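Local structure of NOVP (Streptomyces caeruleus, 2WK1) at residues W139-F144 with R192-W197; I207-V212 with K233-G238; V242-M247 with D272-Y277. The protein catalyses the S-adenosyl-L-methionine-dependent methylation of the 4-hydroxyl of the noviose sugar, the penultimate step in the biosynthesis of the antibiotic novobiocin. All blocks are in the same frame, centred on the assembly; numbering follows the deposited sequence. Where two conformers were deposited one is given.

How the interactions relate
All three contacts belong to one mixed β-sheet with the strand order 3-2-1-4-5-7-6, the hallmark of class I methyltransferases, and they follow one another along the chain. Interaction 1 pairs the outermost strand 191-195 with strand 138-142, at whose C-terminal end S-adenosyl-L-homocysteine lies. Interaction 2, its centre about 18 Å away, joins the start of strand 210-215 to the 233-238 segment; the two touch where I207 packs on W139 and L194. Interaction 3 follows closely in sequence, on the same strand 238-242, and links its end to the antiparallel strand 276-279. Interactions 1 and 3, centres about 22 Å apart, flank the chain's centre, with cofactor and predicted magnesium sites at the C-terminal ends of the parallel strands.

Interaction 1. Residues W139-F144 with R192-W197; sequences WVADSF and RFLPGW. With SAH (S-adenosyl-L-homocysteine), chain B.
V140 and F193 pair across two parallel strands, with V140 CB 3.8 Å from F193 CD2. The F144 ring continues this face: its CZ meets the edge of the F193 ring, and its CD2 lies 3.7 Å from P195 CB. On the other face the short A141 side chain lets L194 CB come to 4.0 Å from A141 CB, and L194 CD1 goes on to W139 CE3. R192 lies alongside the same indole; its CB makes a CH-pi contact over the six-membered ring, and the bend at chi3 (68°) brings NE within 3.6 Å of W139 CH2.

Four backbone hydrogen bonds, from V140 N to R192 O through to G196 N to D142 O, hold the register. Beyond them D142 takes both ribose hydroxyls of S-adenosyl-L-homocysteine, aspartate having an oxygen for each; O3' bonds at 2.6 Å to OD2, which also accepts from V115 N. OD1 accepts from F144 N in an Asx turn. S143 N donates to adenine N3 (3.0 Å), while S143 CB makes a CH-pi contact over W197's six-membered ring (CB to CZ3 3.3 Å), whose edge meets adenine N1.

Strand 109-113 flanks 138-142 on its other side, and helix 174-183 covers V140, F193 and P195.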
# COMPACT_ATOMS: atom_id res chain seq x y z
N TRP A 139 10.21 18.10 -7.31
CA TRP A 139 11.35 18.54 -6.55
C TRP A 139 11.15 18.28 -5.07
O TRP A 139 10.13 18.64 -4.48
CB TRP A 139 11.61 20.02 -6.78
CG TRP A 139 11.94 20.39 -8.20
CD1 TRP A 139 11.05 20.68 -9.18
CD2 TRP A 139 13.24 20.47 -8.78
NE1 TRP A 139 11.72 20.96 -10.35
CE2 TRP A 139 13.06 20.84 -10.13
CE3 TRP A 139 14.53 20.30 -8.30
CZ2 TRP A 139 14.13 21.03 -11.00
CZ3 TRP A 139 15.60 20.48 -9.19
CH2 TRP A 139 15.38 20.85 -10.50
N VAL A 140 12.13 17.59 -4.49
CA VAL A 140 12.10 17.09 -3.13
C VAL A 140 13.11 17.87 -2.32
O VAL A 140 14.32 17.60 -2.40
CB VAL A 140 12.39 15.57 -3.10
CG1 VAL A 140 12.30 15.01 -1.70
CG2 VAL A 140 11.49 14.79 -4.06
N ALA A 141 12.66 18.91 -1.61
CA ALA A 141 13.54 19.85 -0.92
C ALA A 141 13.53 19.64 0.58
O ALA A 141 12.47 19.74 1.22
CB ALA A 141 13.17 21.28 -1.27
N ASP A 142 14.68 19.34 1.17
CA ASP A 142 14.79 19.10 2.59
C ASP A 142 16.24 19.19 3.00
O ASP A 142 17.14 18.96 2.19
CB ASP A 142 14.28 17.69 2.94
CG ASP A 142 13.82 17.57 4.36
OD1 ASP A 142 14.65 17.45 5.28
OD2 ASP A 142 12.58 17.65 4.57
N SER A 143 16.47 19.46 4.27
CA SER A 143 17.81 19.31 4.82
C SER A 143 18.29 17.86 4.85
O SER A 143 19.49 17.60 4.82
CB SER A 143 17.87 19.84 6.24
OG SER A 143 17.10 19.00 7.08
N PHE A 144 17.35 16.92 4.93
CA PHE A 144 17.59 15.52 5.19
C PHE A 144 18.32 15.33 6.50
O PHE A 144 18.94 14.31 6.72
CB PHE A 144 18.25 14.84 3.98
CG PHE A 144 17.41 14.96 2.72
CD1 PHE A 144 16.28 14.17 2.57
CD2 PHE A 144 17.73 15.87 1.73
CE1 PHE A 144 15.49 14.28 1.46
CE2 PHE A 144 16.95 15.96 0.59
CZ PHE A 144 15.82 15.18 0.46
N ARG A 192 13.64 14.97 -8.61
CA ARG A 192 14.88 15.66 -8.36
C ARG A 192 14.92 16.12 -6.92
O ARG A 192 13.91 16.47 -6.33
CB ARG A 192 15.04 16.83 -9.35
CG ARG A 192 15.28 16.33 -10.76
CD ARG A 192 15.73 17.38 -11.76
NE ARG A 192 17.07 17.84 -11.40
CZ ARG A 192 17.88 18.48 -12.23
NH1 ARG A 192 17.49 18.73 -13.44
NH2 ARG A 192 19.07 18.88 -11.80
N PHE A 193 16.12 16.16 -6.37
CA PHE A 193 16.33 16.41 -4.95
C PHE A 193 17.09 17.70 -4.77
O PHE A 193 18.05 18.00 -5.50
CB PHE A 193 17.09 15.25 -4.29
CG PHE A 193 16.31 13.98 -4.24
CD1 PHE A 193 16.17 13.19 -5.36
CD2 PHE A 193 15.66 13.60 -3.09
CE1 PHE A 193 15.46 12.04 -5.34
CE2 PHE A 193 14.89 12.44 -3.06
CZ PHE A 193 14.78 11.68 -4.21
N LEU A 194 16.70 18.46 -3.75
CA LEU A 194 17.38 19.69 -3.36
C LEU A 194 17.76 19.54 -1.89
O LEU A 194 17.03 19.98 -1.00
CB LEU A 194 16.46 20.90 -3.56
CG LEU A 194 16.18 21.32 -4.97
CD1 LEU A 194 14.99 22.25 -5.04
CD2 LEU A 194 17.43 21.97 -5.56
N PRO A 195 18.90 18.89 -1.62
CA PRO A 195 19.33 18.67 -0.26
C PRO A 195 20.01 19.88 0.28
O PRO A 195 20.89 20.45 -0.37
CB PRO A 195 20.31 17.50 -0.39
CG PRO A 195 20.91 17.67 -1.72
CD PRO A 195 19.81 18.24 -2.60
N GLY A 196 19.66 20.23 1.53
CA GLY A 196 20.31 21.32 2.27
C GLY A 196 19.30 22.22 2.95
O GLY A 196 18.08 22.02 2.85
N TRP A 197 19.80 23.19 3.70
CA TRP A 197 18.95 24.15 4.33
C TRP A 197 18.30 25.04 3.27
O TRP A 197 18.97 25.44 2.32
CB TRP A 197 19.77 25.00 5.33
CG TRP A 197 20.45 24.14 6.34
CD1 TRP A 197 21.80 23.96 6.48
CD2 TRP A 197 19.84 23.29 7.31
NE1 TRP A 197 22.06 23.06 7.48
CE2 TRP A 197 20.88 22.63 8.01
CE3 TRP A 197 18.52 23.03 7.67
CZ2 TRP A 197 20.62 21.72 9.03
CZ3 TRP A 197 18.27 22.11 8.67
CH2 TRP A 197 19.31 21.46 9.34
N SAH B . 5.69 16.84 4.31
CA SAH B . 6.16 15.75 5.23
CB SAH B . 6.37 16.31 6.64
CG SAH B . 7.49 17.33 6.73
SD SAH B . 8.21 17.37 8.38
C SAH B . 5.23 14.56 5.16
O SAH B . 5.18 13.76 6.09
OXT SAH B . 4.60 14.37 4.13
C5' SAH B . 9.22 18.87 8.28
C4' SAH B . 10.42 18.72 7.33
O4' SAH B . 10.95 20.04 7.06
C3' SAH B . 11.57 17.86 7.87
O3' SAH B . 11.90 16.78 6.97
C2' SAH B . 12.72 18.87 8.03
O2' SAH B . 14.03 18.34 7.81
C1' SAH B . 12.38 19.94 6.99
N9 SAH B . 12.86 21.31 7.24
C8 SAH B . 12.26 22.20 8.06
N7 SAH B . 12.87 23.41 7.98
C5 SAH B . 13.86 23.28 7.06
C6 SAH B . 14.83 24.16 6.46
N6 SAH B . 14.90 25.43 6.85
N1 SAH B . 15.64 23.67 5.53
C2 SAH B . 15.55 22.40 5.10
N3 SAH B . 14.69 21.50 5.60
C4 SAH B . 13.83 21.92 6.54

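Interaction 2. Residues I207-V212 with K233-G238; sequences IDTLAV and KVSVGG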
# COMPACT_ATOMS: atom_id res chain seq x y z
N ILE A 207 14.75 25.76 -10.82
CA ILE A 207 13.35 25.59 -11.12
C ILE A 207 12.93 26.85 -11.86
O ILE A 207 13.17 27.96 -11.41
CB ILE A 207 12.51 25.43 -9.86
CG1 ILE A 207 13.00 24.25 -9.00
CG2 ILE A 207 11.03 25.29 -10.23
CD1 ILE A 207 12.39 24.20 -7.62
N ASP A 208 12.30 26.67 -13.00
CA ASP A 208 11.83 27.76 -13.82
C ASP A 208 10.43 28.22 -13.35
O ASP A 208 10.20 29.38 -13.01
CB ASP A 208 11.79 27.24 -15.26
CG ASP A 208 11.30 28.25 -16.25
OD1 ASP A 208 11.21 29.44 -15.92
OD2 ASP A 208 11.02 27.82 -17.40
N THR A 209 9.48 27.30 -13.35
CA THR A 209 8.14 27.63 -12.95
C THR A 209 7.56 26.47 -12.20
O THR A 209 7.95 25.31 -12.37
CB THR A 209 6.80 27.80 -14.56
OG1 THR A 209 7.07 26.64 -15.00
CG2 THR A 209 8.21 28.16 -15.62
N LEU A 210 6.60 26.82 -11.35
CA LEU A 210 5.94 25.87 -10.46
C LEU A 210 4.43 25.92 -10.66
O LEU A 210 3.83 27.00 -10.72
CB LEU A 210 6.23 26.22 -8.99
CG LEU A 210 7.66 25.96 -8.51
CD1 LEU A 210 7.86 26.56 -7.14
CD2 LEU A 210 7.96 24.46 -8.57
N ALA A 211 3.83 24.75 -10.76
CA ALA A 211 2.38 24.62 -10.75
C ALA A 211 1.82 24.36 -9.36
O ALA A 211 0.69 24.78 -9.06
CB ALA A 211 1.94 23.56 -11.75
N VAL A 212 2.57 23.65 -8.50
CA VAL A 212 2.16 23.44 -7.11
C VAL A 212 3.38 23.63 -6.23
O VAL A 212 4.42 23.00 -6.45
CB VAL A 212 1.54 22.04 -6.86
CG1 VAL A 212 1.17 21.89 -5.38
CG2 VAL A 212 0.32 21.78 -7.76
N LYS A 233 7.86 31.97 -8.70
CA LYS A 233 7.86 30.96 -9.76
C LYS A 233 6.49 30.34 -10.02
O LYS A 233 6.31 29.64 -11.01
CB LYS A 233 8.81 29.83 -9.39
CG LYS A 233 10.23 30.29 -9.19
CD LYS A 233 11.15 29.12 -8.91
CE LYS A 233 12.54 29.54 -8.46
NZ LYS A 233 13.25 30.29 -9.53
N VAL A 234 5.52 30.59 -9.13
CA VAL A 234 4.22 29.93 -9.23
C VAL A 234 3.39 30.55 -10.36
O VAL A 234 3.14 31.78 -10.40
CB VAL A 234 3.45 29.97 -7.88
CG1 VAL A 234 2.05 29.37 -8.03
CG2 VAL A 234 4.22 29.18 -6.84
N SER A 235 2.97 29.70 -11.29
CA SER A 235 2.16 30.12 -12.41
C SER A 235 0.77 30.59 -11.99
O SER A 235 0.20 30.14 -11.01
CB SER A 235 1.96 28.94 -13.36
OG SER A 235 3.20 28.51 -13.85
N VAL A 236 0.19 31.46 -12.80
CA VAL A 236 -1.22 31.79 -12.64
C VAL A 236 -2.01 30.52 -12.88
O VAL A 236 -1.81 29.81 -13.90
CB VAL A 236 -1.63 32.90 -13.61
CG1 VAL A 236 -3.15 33.11 -13.59
CG2 VAL A 236 -0.89 34.17 -13.25
N GLY A 237 -2.91 30.20 -11.95
CA GLY A 237 -3.65 28.95 -11.96
C GLY A 237 -3.05 27.90 -11.06
O GLY A 237 -3.69 26.89 -10.81
N GLY A 238 -1.82 28.13 -10.59
CA GLY A 238 -1.14 27.20 -9.71
C GLY A 238 -1.55 27.39 -8.27
O GLY A 238 -2.32 28.29 -7.93
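L210 and V234 form a single parallel bridge, a short link between the beginning of one strand and a short strand beginning at V234. L210 uses both of its backbone polar atoms here. Its N donates to K233 O at 2.9 Å, whereas its O receives S235 N, also at 2.9 Å. The leucine and valine side chains occupy the same face of the sheet, with L210 CB 4.2 Å from V234 CG2, a light apolar contact.

K233 buries more surface here than any other residue. Its chain runs extended from CB to CE, crossing I207 at about a right angle, and CD comes 4.0 Å from I207 CB. Only at the end does it bend (chi4 -64°), which brings NZ to I207 O at 3.0 Å, nearly in line with the carbonyl. Lysine suits this place because its methylenes can lie against L210 and I207 while the ammonium group reaches a main-chain acceptor.

Further out, a type II turn from S235 to G238 positions the second segment, closed by G238 N bonding to S235 O at 2.9 Å. G237 has the positive phi (98°) for which glycine is well suited, and G238 CA lies against A211 O, where there is little room for a side chain. S235 OG is held by P107 O.

Strand 109-113 runs beside 210-215, receiving L210 on V111, while helix 87-103 packs on A211 and V212. After the turn, strand 238-242 continues the sheet on the other side of 210-215.

Interaction 3. Residues V242-M247 with D272-Y277; sequences VDDYMM and DRDGVY. With EDO (1,2-ethanediol), chain F; SO4 (sulfate ion), chain D.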
# COMPACT_ATOMS: atom_id res chain seq x y z
N VAL A 242 -0.17 25.26 2.33
CA VAL A 242 0.49 25.51 3.61
C VAL A 242 0.05 24.40 4.55
O VAL A 242 -1.13 24.34 4.97
CB VAL A 242 0.07 26.87 4.20
CG1 VAL A 242 0.83 27.13 5.45
CG2 VAL A 242 0.22 28.00 3.17
N ASP A 243 0.96 23.52 4.91
CA ASP A 243 0.62 22.34 5.68
C ASP A 243 0.07 22.65 7.06
O ASP A 243 -0.89 22.02 7.50
CB ASP A 243 1.85 21.44 5.84
CG ASP A 243 1.54 20.20 6.66
OD1 ASP A 243 0.95 19.26 6.05
OD2 ASP A 243 1.84 20.19 7.88
N ASP A 244 0.73 23.59 7.74
CA ASP A 244 0.57 23.82 9.19
C ASP A 244 0.35 25.31 9.31
O ASP A 244 1.30 26.07 9.45
CB ASP A 244 1.87 23.38 9.92
CG ASP A 244 1.71 23.17 11.44
OD1 ASP A 244 0.61 23.32 11.99
OD2 ASP A 244 2.73 22.82 12.08
N TYR A 245 -0.89 25.72 9.20
CA TYR A 245 -1.26 27.14 9.26
C TYR A 245 -2.09 27.43 10.50
O TYR A 245 -1.78 28.32 11.28
CB TYR A 245 -2.04 27.55 8.00
CG TYR A 245 -2.50 29.00 7.97
CD1 TYR A 245 -1.64 30.01 7.55
CD2 TYR A 245 -3.77 29.36 8.34
CE1 TYR A 245 -2.03 31.34 7.53
CE2 TYR A 245 -4.19 30.68 8.29
CZ TYR A 245 -3.32 31.66 7.91
OH TYR A 245 -3.75 32.97 7.89
N MET A 246 -3.20 26.75 10.65
CA MET A 246 -4.12 27.16 11.70
C MET A 246 -3.55 27.07 13.10
O MET A 246 -3.84 27.97 13.92
CB MET A 246 -5.47 25.95 11.74
CG MET A 246 -6.04 26.07 10.43
SD MET A 246 -7.53 25.21 10.65
CE MET A 246 -7.88 24.96 8.82
N MET A 247 -2.75 26.06 13.37
CA MET A 247 -2.30 25.79 14.74
C MET A 247 -0.82 26.04 14.94
O MET A 247 -0.26 25.63 15.97
CB MET A 247 -2.58 24.33 15.13
CG MET A 247 -3.94 23.84 14.80
SD MET A 247 -5.21 24.95 15.35
CE MET A 247 -4.92 25.07 17.11
N ASP A 272 -8.21 20.89 6.39
CA ASP A 272 -8.55 20.03 7.53
C ASP A 272 -8.52 20.87 8.81
O ASP A 272 -8.97 22.03 8.77
CB ASP A 272 -7.70 18.75 7.55
CG ASP A 272 -6.20 19.01 7.55
OD1 ASP A 272 -5.75 20.16 7.75
OD2 ASP A 272 -5.46 18.02 7.38
N ARG A 273 -8.01 20.34 9.92
CA ARG A 273 -7.90 21.14 11.13
C ARG A 273 -6.61 21.95 11.15
O ARG A 273 -6.38 22.70 12.13
CB ARG A 273 -7.94 20.23 12.37
CG ARG A 273 -9.19 19.37 12.41
CD ARG A 273 -9.25 18.56 13.68
NE ARG A 273 -9.53 19.33 14.89
CZ ARG A 273 -10.73 19.45 15.46
NH1 ARG A 273 -11.82 18.97 14.89
NH2 ARG A 273 -10.84 20.13 16.59
N ASP A 274 -5.76 21.83 10.12
CA ASP A 274 -4.42 22.43 10.12
C ASP A 274 -4.09 23.21 8.85
O ASP A 274 -3.66 24.38 8.92
CB ASP A 274 -3.36 21.37 10.31
CG ASP A 274 -3.42 20.77 11.70
OD1 ASP A 274 -3.00 21.45 12.68
OD2 ASP A 274 -3.91 19.63 11.83
N GLY A 275 -4.25 22.58 7.71
CA GLY A 275 -3.74 23.14 6.46
C GLY A 275 -4.70 24.07 5.76
O GLY A 275 -5.93 23.99 5.93
N VAL A 276 -4.12 24.93 4.93
CA VAL A 276 -4.86 25.80 4.02
C VAL A 276 -4.13 25.84 2.67
O VAL A 276 -2.98 25.41 2.57
CB VAL A 276 -5.01 27.26 4.56
CG1 VAL A 276 -5.71 27.27 5.96
CG2 VAL A 276 -3.66 27.95 4.67
N TYR A 277 -4.78 26.38 1.65
CA TYR A 277 -4.15 26.58 0.37
C TYR A 277 -4.76 27.75 -0.35
O TYR A 277 -5.86 28.18 -0.01
CB TYR A 277 -4.21 25.29 -0.49
CG TYR A 277 -5.55 24.93 -1.04
CD1 TYR A 277 -6.56 24.44 -0.25
CD2 TYR A 277 -5.79 25.02 -2.39
CE1 TYR A 277 -7.79 24.10 -0.78
CE2 TYR A 277 -7.02 24.66 -2.92
CZ TYR A 277 -8.02 24.22 -2.10
OH TYR A 277 -9.24 23.87 -2.65
C1 EDO F . 4.88 26.03 5.70
O1 EDO F . 6.34 25.84 5.68
C2 EDO F . 4.19 25.86 7.07
O2 EDO F . 3.54 24.56 7.14
S SO4 D . -7.48 21.41 17.30
O1 SO4 D . -7.96 22.73 17.72
O2 SO4 D . -7.49 21.42 15.85
O3 SO4 D . -8.41 20.41 17.85
O4 SO4 D . -6.13 21.17 17.81
O HOH W 1 -1.94 23.91 11.90
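V242 and V276 form an antiparallel hydrogen-bonded pair: V242 N donates to V276 O at 2.8 Å, and V276 N returns a bond to V242 O at 3.0 Å. Past this pair 242-247 curls over the second segment, and D274 O accepts two bonds, from Y245 N and from M246 N (3.0 Å). Y245 CG is anti to the backbone N (chi1 179°), carrying the ring to V276, whose branching suits it: CG2 lies 3.7 Å from Y245 CG in an off-centre CH-pi contact and CG1 meets CD2. The phenol OH is taken by D256.

D272 OD1 satisfies D274 N and G275 N in an Asx motif whose first bond, from D274 N, is an Asx turn; its OD2 pairs with R90. A water accepts from M247 N and lies 2.6 Å from D244 OD1 and 2.8 Å from D274 OD1, between two like-charged carboxylates. D274 OD2 is salt-bridged to R76, which would be expected to ease the repulsion. D244 N donates to ethanediol O2 (3.0 Å), and R273 NE and NH2 to a sulfate, both probably crystallisation components. G275 CA lies against V242 O and D243 O, where a side chain would be tight.

D243 is salt-bridged to R214 and R90. The acidic cluster of D216, D243 and D244, predicted magnesium ligands at the C-terminal ends of the parallel strands, is consistent with the metal site of a magnesium-dependent TylF-family O-methyltransferase.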